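Local coordinates for putative uncharacterized protein (Chaetomium thermophilum, PDB 4XRI) that probably binds a small GTPase and carries protein cargo into the nucleus as a highly flexible importin-beta receptor built from HEAT repeats, at residues S182-L186 with E215-N219; L186-Q191 with E226-I230; S553-Q558 with Q604-I608; T563-Q567 with L579-Q583. The protein carries 2 engineered substitutions. Residues are numbered along the deposited sequence.

Contacts 1 and 2 adjoin in the N-terminal part of the superhelix, centres about 8 Å apart. Helix 214-217 and the following helix 224-238 both pack on helix 182-193, where both reach the shared Leu186; the two contacts touch at Gly218 CA and Ile230 CD1, 3.9 Å apart. Contacts 3 and 4 lie across the chain's centre, their centres about 60 to 71 Å from those of the first pair. The centres of contacts 3 and 4 are about 16 Å apart, their nearest atoms about 5 Å. Both use helix 546-567: contact 4 closes a helical hairpin, contact 3 joins it to the next. Glycerol, probably from the crystallisation liquor, lies about 4 Å from the side chains of Leu186, Tyr229 and Leu579.

Contact 1 of 4, residues S182-L186 with E215-N219; sequences SNAIL and EFVGN
Val217 is the most deeply engaged residue here, wedged beside the first turn of helix 182-193. Residues 182-186 are helical (Leu186 N to Ser182 O, 3.0 Å), whereas 215-217 belong to a short helix, and the chain then leaves helical angles at Asn219, whose phi is positive (phi/psi 44/49). Asn219 N returns to Phe216 O at 3.0 Å. The backbones come nearest at Leu186 and Val217, with CA atoms 5.6 Å apart. Val217, chi1 m, meets two side chains: its CG1 is 3.9 Å from CG2 of Ile185 (m, t) and its CG2 3.8 Å from CD1 of Leu186 (t, p). Phe216, chi1 t, extends its ring to the start of the other helix, CZ 3.9 Å from Ser182 CA and CE2 3.9 Å from Ile185 CD1. No hydrogen bond crosses; the contact is apolar inter-repeat packing in a HEAT solenoid. Ile185 also touches helices 140-150 and 153-168, Phe216 touches helices 153-168 and 172-178, and Leu186 reaches over to helix 224-238.

Contact 2 of 4, residues L186-Q191 with E226-I230; sequences LTAVVQ and ERNYI
Successive HEAT repeats stack here through knobs-into-holes packing between helices 182-193 and 224-238. Both segments are regular helix. Their axes run in nearly the same direction, 28° apart, and approach to 11.5 Å, a wide spacing filled mainly by the Tyr229 ring; Val190 and Ile230 have the nearest CA atoms, at 6.9 Å. The knob is Tyr229, chi1 t, which fills the hollow outlined by Leu186, Thr187, Val190 and Gln191, residues on successive turns of the other helix. Val190, chi1 t, lays CG1 over one face of the ring in a CH-pi contact, 3.9 Å from the centroid, 25° off the normal and 3.6 Å from Tyr229 CZ. Leu186 (t, p) flanks the ring obliquely, CD2 4.1 Å from Tyr229 CD1. The branches of Leu186 also touch Glu226, one turn before the knob (CD2 to CG 3.8 Å), and Ile230, just after it (CD1 to CG1 3.9 Å). Thr187 OG1 is hydrogen-bonded to Asn183 O in its own helix, and Arg194, in the loop after helix 182-193, also touches the Tyr229 side chain. No hydrogen bond crosses. At the floor of the hollow, Tyr229 OH rests 4.0 Å from Thr187 CA and also 4.0 Å from Gln191 CG.

Contact 3 of 4, residues S553-Q558 with Q604-I608; sequences STVILQ and QGDRI
Two neighbouring HEAT repeats are tied here by a side-chain amide: helix 546-567 of one repeat meets the start of helix 605-616 of the next. Residues 553-558 are regular helix, and Gln604 occupies the N-cap position before helix 605-616. CA atoms are nearest at Thr554 and Gln604 (8.0 Å) and at Leu557 and Ile608 (7.0 Å). Gln604, chi1 m and chi2 t, points at the other helix and uses both ends of its amide: NE2 donates to Ser553 OG over a very short 2.4 Å, and OE1 accepts from Thr554 OG1 at 2.8 Å. Ser553 OG, chi1 p, is also hydrogen-bonded to Ala550 O one turn back, so this hydroxyl serves both the amide and its own helix; Thr554 OG1 has a weak second bond to the same Ala550 O. Arg607, extended with chi1 to chi4 all t, takes its main polar partner outside the segments, a salt bridge from NE to Glu561 OE2. One face of its guanidinium lies against Leu557 CB and Thr554 O. Leu557 (m, t) fills the space between these polar groups, its CD1 3.9 Å from Arg607 CD, 3.5 Å from Gln604 OE1 and 3.8 Å from Ile608 CG1.

Contact 4 of 4, residues T563-Q567 with L579-Q583; sequences TLPLQ and LEDMQ
Leu579 (t, m) overlaps Thr563 and Leu566, its CD2 4.0 Å from Thr563 CB and 4.1 Å from Leu566 CB; its CD1 comes to 3.6 Å from Gln567 NE2. Residues 579-583 are regular helix, while 563-567 form a weakly bonded, kinked helical end in which the N atoms of Leu564 and Pro565 lack the bond to the preceding turn. The two segments run antiparallel, axes 10.8 Å apart and crossing at -165°, with nearest CA pairs Thr563 and Gln583 (7.1 Å) and Gln567 and Leu579 (6.9 Å). Met582 (t, t, m), one turn on from Leu579, places SD 3.8 Å from Thr563 CG2 and 4.0 Å from Leu566 CD2. The polar link is Gln583 NE2 donating to Thr563 OG1 at 3.0 Å, almost straight at 170°; Thr563 OG1 (chi1 p) is also hydrogen-bonded to Leu560 O in its own helix. A water accepts from Gln583 NE2 and from Gln567 NE2, each at 3.1 Å, bridging the two amides. Leu564 and Gln583 extend the packing to Ile615 of helix 605-616. Two consecutive helices packed antiparallel across a short connection in this way form the helical hairpin of a HEAT repeat.

Contact 1 of 4, residues S182-L186 with E215-N219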
loop_
_atom_site.group_PDB
_atom_site.type_symbol
_atom_site.label_atom_id
_atom_site.label_comp_id
_atom_site.label_asym_id
_atom_site.label_seq_id
_atom_site.Cartn_x
_atom_site.Cartn_y
_atom_site.Cartn_z
ATOM N N SER A 182 -28.980 -8.939 -20.837
ATOM C CA SER A 182 -27.893 -8.010 -21.139
ATOM C C SER A 182 -28.289 -6.864 -22.065
ATOM O O SER A 182 -28.067 -5.699 -21.740
ATOM C CB SER A 182 -26.717 -8.770 -21.750
ATOM O OG SER A 182 -25.581 -7.933 -21.876
ATOM N N ASN A 183 -28.876 -7.190 -23.212
ATOM C CA ASN A 183 -29.226 -6.166 -24.189
ATOM C C ASN A 183 -30.379 -5.290 -23.719
ATOM O O ASN A 183 -30.403 -4.086 -23.981
ATOM C CB ASN A 183 -29.578 -6.798 -25.532
ATOM C CG ASN A 183 -29.797 -5.762 -26.618
ATOM O OD1 ASN A 183 -30.931 -5.389 -26.920
ATOM N ND2 ASN A 183 -28.706 -5.284 -27.206
ATOM N N ALA A 184 -31.334 -5.903 -23.026
ATOM C CA ALA A 184 -32.487 -5.179 -22.503
ATOM C C ALA A 184 -32.049 -4.147 -21.470
ATOM O O ALA A 184 -32.529 -3.012 -21.466
ATOM C CB ALA A 184 -33.492 -6.143 -21.895
ATOM N N ILE A 185 -31.132 -4.554 -20.600
ATOM C CA ILE A 185 -30.588 -3.670 -19.577
ATOM C C ILE A 185 -29.780 -2.537 -20.202
ATOM O O ILE A 185 -29.956 -1.368 -19.852
ATOM C CB ILE A 185 -29.705 -4.446 -18.589
ATOM C CG1 ILE A 185 -30.562 -5.391 -17.748
ATOM C CG2 ILE A 185 -28.939 -3.489 -17.694
ATOM C CD1 ILE A 185 -29.752 -6.337 -16.888
ATOM N N LEU A 186 -28.899 -2.891 -21.133
ATOM C CA LEU A 186 -28.059 -1.910 -21.810
ATOM C C LEU A 186 -28.900 -0.892 -22.571
ATOM O O LEU A 186 -28.613 0.306 -22.550
ATOM C CB LEU A 186 -27.088 -2.602 -22.767
ATOM C CG LEU A 186 -26.197 -1.663 -23.585
ATOM C CD1 LEU A 186 -25.337 -0.812 -22.661
ATOM C CD2 LEU A 186 -25.334 -2.446 -24.565
ATOM N N GLU A 215 -18.643 -3.221 -16.579
ATOM C CA GLU A 215 -18.086 -4.566 -16.652
ATOM C C GLU A 215 -19.099 -5.552 -17.227
ATOM O O GLU A 215 -18.742 -6.434 -18.007
ATOM C CB GLU A 215 -17.619 -5.032 -15.271
ATOM C CG GLU A 215 -16.486 -4.204 -14.688
ATOM C CD GLU A 215 -15.812 -4.876 -13.506
ATOM O OE1 GLU A 215 -16.345 -5.893 -13.011
ATOM O OE2 GLU A 215 -14.744 -4.389 -13.077
ATOM N N PHE A 216 -20.367 -5.383 -16.862
ATOM C CA PHE A 216 -21.409 -6.292 -17.319
ATOM C C PHE A 216 -21.938 -5.957 -18.715
ATOM O O PHE A 216 -21.749 -6.732 -19.651
ATOM C CB PHE A 216 -22.577 -6.314 -16.328
ATOM C CG PHE A 216 -23.777 -7.078 -16.825
ATOM C CD1 PHE A 216 -23.785 -8.464 -16.831
ATOM C CD2 PHE A 216 -24.897 -6.409 -17.291
ATOM C CE1 PHE A 216 -24.885 -9.163 -17.294
ATOM C CE2 PHE A 216 -25.998 -7.101 -17.756
ATOM C CZ PHE A 216 -25.993 -8.481 -17.757
ATOM N N VAL A 217 -22.605 -4.811 -18.853
ATOM C CA VAL A 217 -23.381 -4.528 -20.063
ATOM C C VAL A 217 -22.540 -4.402 -21.329
ATOM O O VAL A 217 -23.016 -4.702 -22.423
ATOM C CB VAL A 217 -24.222 -3.233 -19.922
ATOM C CG1 VAL A 217 -25.244 -3.371 -18.807
ATOM C CG2 VAL A 217 -23.337 -2.017 -19.702
ATOM N N GLY A 218 -21.294 -3.967 -21.188
ATOM C CA GLY A 218 -20.444 -3.762 -22.346
ATOM C C GLY A 218 -20.012 -5.071 -22.971
ATOM O O GLY A 218 -19.438 -5.086 -24.063
ATOM N N ASN A 219 -20.323 -6.169 -22.282
ATOM C CA ASN A 219 -19.776 -7.485 -22.588
ATOM C C ASN A 219 -18.287 -7.357 -22.854
ATOM O O ASN A 219 -17.779 -7.829 -23.871
ATOM C CB ASN A 219 -20.486 -8.131 -23.779
ATOM C CG ASN A 219 -20.192 -9.617 -23.890
ATOM O OD1 ASN A 219 -19.615 -10.215 -22.979
ATOM N ND2 ASN A 219 -20.588 -10.220 -25.004
#

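Contact 2 of 4, residues L186-Q191 with E226-I230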
loop_
_atom_site.group_PDB
_atom_site.type_symbol
_atom_site.label_atom_id
_atom_site.label_comp_id
_atom_site.label_asym_id
_atom_site.label_seq_id
_atom_site.Cartn_x
_atom_site.Cartn_y
_atom_site.Cartn_z
ATOM N N LEU A 186 -28.899 -2.891 -21.133
ATOM C CA LEU A 186 -28.059 -1.910 -21.810
ATOM C C LEU A 186 -28.900 -0.892 -22.571
ATOM O O LEU A 186 -28.613 0.306 -22.550
ATOM C CB LEU A 186 -27.088 -2.602 -22.767
ATOM C CG LEU A 186 -26.197 -1.663 -23.585
ATOM C CD1 LEU A 186 -25.337 -0.812 -22.661
ATOM C CD2 LEU A 186 -25.334 -2.446 -24.565
ATOM N N THR A 187 -29.942 -1.376 -23.237
ATOM C CA THR A 187 -30.837 -0.505 -23.988
ATOM C C THR A 187 -31.534 0.480 -23.054
ATOM O O THR A 187 -31.662 1.664 -23.366
ATOM C CB THR A 187 -31.895 -1.315 -24.764
ATOM O OG1 THR A 187 -31.251 -2.097 -25.778
ATOM C CG2 THR A 187 -32.905 -0.391 -25.420
ATOM N N ALA A 188 -31.961 -0.017 -21.897
ATOM C CA ALA A 188 -32.689 0.798 -20.930
ATOM C C ALA A 188 -31.826 1.928 -20.370
ATOM O O ALA A 188 -32.287 3.066 -20.256
ATOM C CB ALA A 188 -33.215 -0.071 -19.795
ATOM N N VAL A 189 -30.579 1.621 -20.023
ATOM C CA VAL A 189 -29.712 2.618 -19.403
ATOM C C VAL A 189 -29.191 3.630 -20.426
ATOM O O VAL A 189 -29.050 4.813 -20.114
ATOM C CB VAL A 189 -28.517 1.960 -18.663
ATOM C CG1 VAL A 189 -29.027 0.943 -17.648
ATOM C CG2 VAL A 189 -27.546 1.309 -19.628
ATOM N N VAL A 190 -28.926 3.173 -21.646
ATOM C CA VAL A 190 -28.409 4.057 -22.686
ATOM C C VAL A 190 -29.506 4.999 -23.162
ATOM O O VAL A 190 -29.282 6.205 -23.315
ATOM C CB VAL A 190 -27.851 3.271 -23.889
ATOM C CG1 VAL A 190 -27.641 4.196 -25.084
ATOM C CG2 VAL A 190 -26.551 2.584 -23.514
ATOM N N GLN A 191 -30.692 4.448 -23.393
ATOM C CA GLN A 191 -31.826 5.259 -23.822
ATOM C C GLN A 191 -32.221 6.260 -22.747
ATOM O O GLN A 191 -32.693 7.354 -23.046
ATOM C CB GLN A 191 -33.023 4.380 -24.180
ATOM C CG GLN A 191 -32.873 3.656 -25.508
ATOM C CD GLN A 191 -34.122 2.896 -25.911
ATOM O OE1 GLN A 191 -35.058 2.746 -25.125
ATOM N NE2 GLN A 191 -34.142 2.411 -27.149
ATOM N N GLU A 226 -21.920 -2.573 -29.790
ATOM C CA GLU A 226 -22.109 -2.190 -28.395
ATOM C C GLU A 226 -21.154 -1.071 -28.010
ATOM O O GLU A 226 -21.528 -0.143 -27.292
ATOM C CB GLU A 226 -21.904 -3.388 -27.464
ATOM C CG GLU A 226 -23.159 -4.200 -27.207
ATOM C CD GLU A 226 -23.106 -5.571 -27.845
ATOM O OE1 GLU A 226 -24.140 -6.012 -28.387
ATOM O OE2 GLU A 226 -22.034 -6.211 -27.798
ATOM N N ARG A 227 -19.921 -1.171 -28.496
ATOM C CA ARG A 227 -18.884 -0.191 -28.202
ATOM C C ARG A 227 -19.311 1.209 -28.632
ATOM O O ARG A 227 -19.361 2.130 -27.817
ATOM C CB ARG A 227 -17.574 -0.577 -28.892
ATOM C CG ARG A 227 -16.336 -0.111 -28.154
ATOM C CD ARG A 227 -15.066 -0.326 -28.965
ATOM N NE ARG A 227 -14.810 -1.728 -29.278
ATOM C CZ ARG A 227 -14.700 -2.207 -30.512
ATOM N NH1 ARG A 227 -14.822 -1.394 -31.553
ATOM N NH2 ARG A 227 -14.466 -3.497 -30.706
ATOM N N ASN A 228 -19.632 1.357 -29.914
ATOM C CA ASN A 228 -20.058 2.640 -30.463
ATOM C C ASN A 228 -21.346 3.145 -29.819
ATOM O O ASN A 228 -21.516 4.346 -29.610
ATOM C CB ASN A 228 -20.239 2.531 -31.977
ATOM C CG ASN A 228 -18.926 2.315 -32.705
ATOM O OD1 ASN A 228 -17.951 3.033 -32.480
ATOM N ND2 ASN A 228 -18.892 1.315 -33.578
ATOM N N TYR A 229 -22.245 2.212 -29.515
ATOM C CA TYR A 229 -23.498 2.501 -28.825
ATOM C C TYR A 229 -23.232 3.244 -27.522
ATOM O O TYR A 229 -23.704 4.363 -27.318
ATOM C CB TYR A 229 -24.256 1.192 -28.563
ATOM C CG TYR A 229 -25.712 1.335 -28.176
ATOM C CD1 TYR A 229 -26.192 0.787 -26.991
ATOM C CD2 TYR A 229 -26.613 1.998 -29.001
ATOM C CE1 TYR A 229 -27.527 0.899 -26.634
ATOM C CE2 TYR A 229 -27.950 2.117 -28.652
ATOM C CZ TYR A 229 -28.399 1.567 -27.468
ATOM O OH TYR A 229 -29.725 1.687 -27.121
ATOM N N ILE A 230 -22.446 2.613 -26.657
ATOM C CA ILE A 230 -22.101 3.161 -25.353
ATOM C C ILE A 230 -21.271 4.438 -25.464
ATOM O O ILE A 230 -21.545 5.423 -24.782
ATOM C CB ILE A 230 -21.332 2.126 -24.518
ATOM C CG1 ILE A 230 -22.232 0.925 -24.229
ATOM C CG2 ILE A 230 -20.819 2.744 -23.231
ATOM C CD1 ILE A 230 -21.496 -0.278 -23.687
#

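Contact 3 of 4, residues S553-Q558 with Q604-I608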
loop_
_atom_site.group_PDB
_atom_site.type_symbol
_atom_site.label_atom_id
_atom_site.label_comp_id
_atom_site.label_asym_id
_atom_site.label_seq_id
_atom_site.Cartn_x
_atom_site.Cartn_y
_atom_site.Cartn_z
ATOM N N SER A 553 25.726 10.237 19.788
ATOM C CA SER A 553 25.102 9.093 20.442
ATOM C C SER A 553 24.929 9.340 21.938
ATOM O O SER A 553 23.955 8.892 22.540
ATOM C CB SER A 553 25.927 7.825 20.211
ATOM O OG SER A 553 27.092 7.819 21.019
ATOM N N THR A 554 25.879 10.059 22.530
ATOM C CA THR A 554 25.821 10.404 23.949
ATOM C C THR A 554 24.702 11.401 24.242
ATOM O O THR A 554 23.986 11.268 25.234
ATOM C CB THR A 554 27.155 11.000 24.441
ATOM O OG1 THR A 554 28.212 10.059 24.228
ATOM C CG2 THR A 554 27.079 11.339 25.925
ATOM N N VAL A 555 24.567 12.406 23.380
ATOM C CA VAL A 555 23.499 13.388 23.517
ATOM C C VAL A 555 22.138 12.711 23.388
ATOM O O VAL A 555 21.235 12.946 24.193
ATOM C CB VAL A 555 23.603 14.509 22.460
ATOM C CG1 VAL A 555 22.413 15.455 22.579
ATOM C CG2 VAL A 555 24.914 15.266 22.605
ATOM N N ILE A 556 22.002 11.873 22.365
ATOM C CA ILE A 556 20.770 11.126 22.128
ATOM C C ILE A 556 20.421 10.251 23.326
ATOM O O ILE A 556 19.266 10.182 23.745
ATOM C CB ILE A 556 20.884 10.238 20.872
ATOM C CG1 ILE A 556 21.063 11.103 19.623
ATOM C CG2 ILE A 556 19.660 9.351 20.727
ATOM C CD1 ILE A 556 19.964 12.120 19.413
ATOM N N LEU A 557 21.435 9.585 23.865
ATOM C CA LEU A 557 21.283 8.771 25.065
ATOM C C LEU A 557 20.791 9.595 26.250
ATOM O O LEU A 557 19.917 9.162 26.999
ATOM C CB LEU A 557 22.609 8.091 25.416
ATOM C CG LEU A 557 22.850 6.724 24.774
ATOM C CD1 LEU A 557 24.266 6.245 25.064
ATOM C CD2 LEU A 557 21.826 5.730 25.290
ATOM N N GLN A 558 21.359 10.785 26.410
ATOM C CA GLN A 558 20.968 11.691 27.484
ATOM C C GLN A 558 19.496 12.095 27.363
ATOM O O GLN A 558 18.762 12.117 28.354
ATOM C CB GLN A 558 21.865 12.932 27.476
ATOM C CG GLN A 558 21.745 13.802 28.708
ATOM C CD GLN A 558 22.800 14.896 28.751
ATOM O OE1 GLN A 558 23.722 14.924 27.932
ATOM N NE2 GLN A 558 22.669 15.803 29.712
ATOM N N GLN A 604 29.613 2.385 25.154
ATOM C CA GLN A 604 28.333 2.934 25.584
ATOM C C GLN A 604 27.244 1.868 25.655
ATOM O O GLN A 604 26.078 2.178 25.892
ATOM C CB GLN A 604 27.902 4.064 24.651
ATOM C CG GLN A 604 28.754 5.315 24.775
ATOM C CD GLN A 604 28.137 6.516 24.092
ATOM O OE1 GLN A 604 27.553 7.381 24.746
ATOM N NE2 GLN A 604 28.257 6.575 22.771
ATOM N N GLY A 605 27.636 0.612 25.461
ATOM C CA GLY A 605 26.705 -0.503 25.474
ATOM C C GLY A 605 25.896 -0.627 26.753
ATOM O O GLY A 605 24.685 -0.839 26.710
ATOM N N ASP A 606 26.570 -0.503 27.892
ATOM C CA ASP A 606 25.913 -0.600 29.196
ATOM C C ASP A 606 24.843 0.473 29.378
ATOM O O ASP A 606 23.728 0.184 29.815
ATOM C CB ASP A 606 26.942 -0.498 30.323
ATOM C CG ASP A 606 27.743 -1.777 30.502
ATOM O OD1 ASP A 606 27.657 -2.669 29.630
ATOM O OD2 ASP A 606 28.462 -1.882 31.518
ATOM N N ARG A 607 25.196 1.708 29.042
ATOM C CA ARG A 607 24.274 2.831 29.152
ATOM C C ARG A 607 23.078 2.656 28.223
ATOM O O ARG A 607 21.940 2.942 28.596
ATOM C CB ARG A 607 24.995 4.142 28.840
ATOM C CG ARG A 607 24.150 5.382 29.068
ATOM C CD ARG A 607 24.965 6.644 28.859
ATOM N NE ARG A 607 24.219 7.839 29.241
ATOM C CZ ARG A 607 24.702 9.075 29.174
ATOM N NH1 ARG A 607 25.936 9.280 28.736
ATOM N NH2 ARG A 607 23.952 10.105 29.543
ATOM N N ILE A 608 23.349 2.180 27.013
ATOM C CA ILE A 608 22.309 1.961 26.016
ATOM C C ILE A 608 21.275 0.945 26.495
ATOM O O ILE A 608 20.077 1.222 26.495
ATOM C CB ILE A 608 22.906 1.482 24.677
ATOM C CG1 ILE A 608 23.658 2.624 23.992
ATOM C CG2 ILE A 608 21.815 0.960 23.760
ATOM C CD1 ILE A 608 24.366 2.212 22.718
#

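Contact 4 of 4, residues T563-Q567 with L579-Q583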
loop_
_atom_site.group_PDB
_atom_site.type_symbol
_atom_site.label_atom_id
_atom_site.label_comp_id
_atom_site.label_asym_id
_atom_site.label_seq_id
_atom_site.Cartn_x
_atom_site.Cartn_y
_atom_site.Cartn_z
ATOM N N THR A 563 13.515 11.130 29.042
ATOM C CA THR A 563 12.115 10.814 28.756
ATOM C C THR A 563 11.496 9.934 29.835
ATOM O O THR A 563 10.272 9.809 29.919
ATOM C CB THR A 563 11.945 10.094 27.400
ATOM O OG1 THR A 563 12.540 8.793 27.461
ATOM C CG2 THR A 563 12.581 10.895 26.270
ATOM N N LEU A 564 12.344 9.320 30.654
ATOM C CA LEU A 564 11.864 8.424 31.701
ATOM C C LEU A 564 11.095 9.175 32.798
ATOM O O LEU A 564 9.990 8.765 33.159
ATOM C CB LEU A 564 13.024 7.626 32.311
ATOM C CG LEU A 564 13.611 6.514 31.441
ATOM C CD1 LEU A 564 14.686 5.753 32.204
ATOM C CD2 LEU A 564 12.516 5.568 30.978
ATOM N N PRO A 565 11.662 10.272 33.341
ATOM C CA PRO A 565 10.802 11.007 34.274
ATOM C C PRO A 565 9.681 11.764 33.562
ATOM O O PRO A 565 8.674 12.091 34.187
ATOM C CB PRO A 565 11.774 11.975 34.960
ATOM C CG PRO A 565 12.893 12.138 34.001
ATOM C CD PRO A 565 13.036 10.810 33.329
ATOM N N LEU A 566 9.862 12.042 32.273
ATOM C CA LEU A 566 8.816 12.664 31.466
ATOM C C LEU A 566 7.593 11.760 31.380
ATOM O O LEU A 566 6.457 12.226 31.470
ATOM C CB LEU A 566 9.334 12.987 30.061
ATOM C CG LEU A 566 9.683 14.446 29.749
ATOM C CD1 LEU A 566 10.653 15.010 30.774
ATOM C CD2 LEU A 566 10.256 14.559 28.344
ATOM N N GLN A 567 7.846 10.466 31.199
ATOM C CA GLN A 567 6.813 9.435 31.188
ATOM C C GLN A 567 5.897 9.549 32.406
ATOM O O GLN A 567 4.692 9.338 32.309
ATOM C CB GLN A 567 7.469 8.051 31.136
ATOM C CG GLN A 567 6.560 6.897 31.498
ATOM C CD GLN A 567 5.487 6.652 30.460
ATOM O OE1 GLN A 567 4.297 6.790 30.742
ATOM N NE2 GLN A 567 5.901 6.275 29.254
ATOM N N LEU A 579 5.029 11.869 23.894
ATOM C CA LEU A 579 6.137 11.190 24.556
ATOM C C LEU A 579 6.598 9.984 23.740
ATOM O O LEU A 579 7.797 9.726 23.618
ATOM C CB LEU A 579 5.724 10.760 25.970
ATOM C CG LEU A 579 6.752 10.171 26.944
ATOM C CD1 LEU A 579 6.870 8.662 26.797
ATOM C CD2 LEU A 579 8.107 10.845 26.775
ATOM N N GLU A 580 5.639 9.254 23.180
ATOM C CA GLU A 580 5.948 8.049 22.420
ATOM C C GLU A 580 6.644 8.373 21.099
ATOM O O GLU A 580 7.560 7.660 20.685
ATOM C CB GLU A 580 4.674 7.238 22.172
ATOM C CG GLU A 580 4.183 6.505 23.414
ATOM C CD GLU A 580 2.856 5.802 23.209
ATOM O OE1 GLU A 580 2.314 5.856 22.086
ATOM O OE2 GLU A 580 2.355 5.192 24.179
ATOM N N ASP A 581 6.227 9.460 20.455
ATOM C CA ASP A 581 6.890 9.924 19.239
ATOM C C ASP A 581 8.327 10.357 19.535
ATOM O O ASP A 581 9.230 10.130 18.731
ATOM C CB ASP A 581 6.117 11.084 18.601
ATOM C CG ASP A 581 4.855 10.630 17.896
ATOM O OD1 ASP A 581 4.040 11.502 17.529
ATOM O OD2 ASP A 581 4.675 9.409 17.708
ATOM N N MET A 582 8.528 10.986 20.690
ATOM C CA MET A 582 9.853 11.434 21.118
ATOM C C MET A 582 10.806 10.254 21.300
ATOM O O MET A 582 11.923 10.251 20.773
ATOM C CB MET A 582 9.748 12.227 22.424
ATOM C CG MET A 582 11.047 12.859 22.884
ATOM S SD MET A 582 10.826 13.764 24.431
ATOM C CE MET A 582 9.261 14.576 24.114
ATOM N N GLN A 583 10.350 9.254 22.045
ATOM C CA GLN A 583 11.157 8.075 22.323
ATOM C C GLN A 583 11.425 7.264 21.060
ATOM O O GLN A 583 12.525 6.748 20.868
ATOM C CB GLN A 583 10.470 7.206 23.374
ATOM C CG GLN A 583 10.457 7.812 24.772
ATOM C CD GLN A 583 9.708 6.957 25.768
ATOM O OE1 GLN A 583 8.714 6.318 25.427
ATOM N NE2 GLN A 583 10.186 6.934 27.007
HETATM O O HOH W 1 8.746 5.122 29.087
#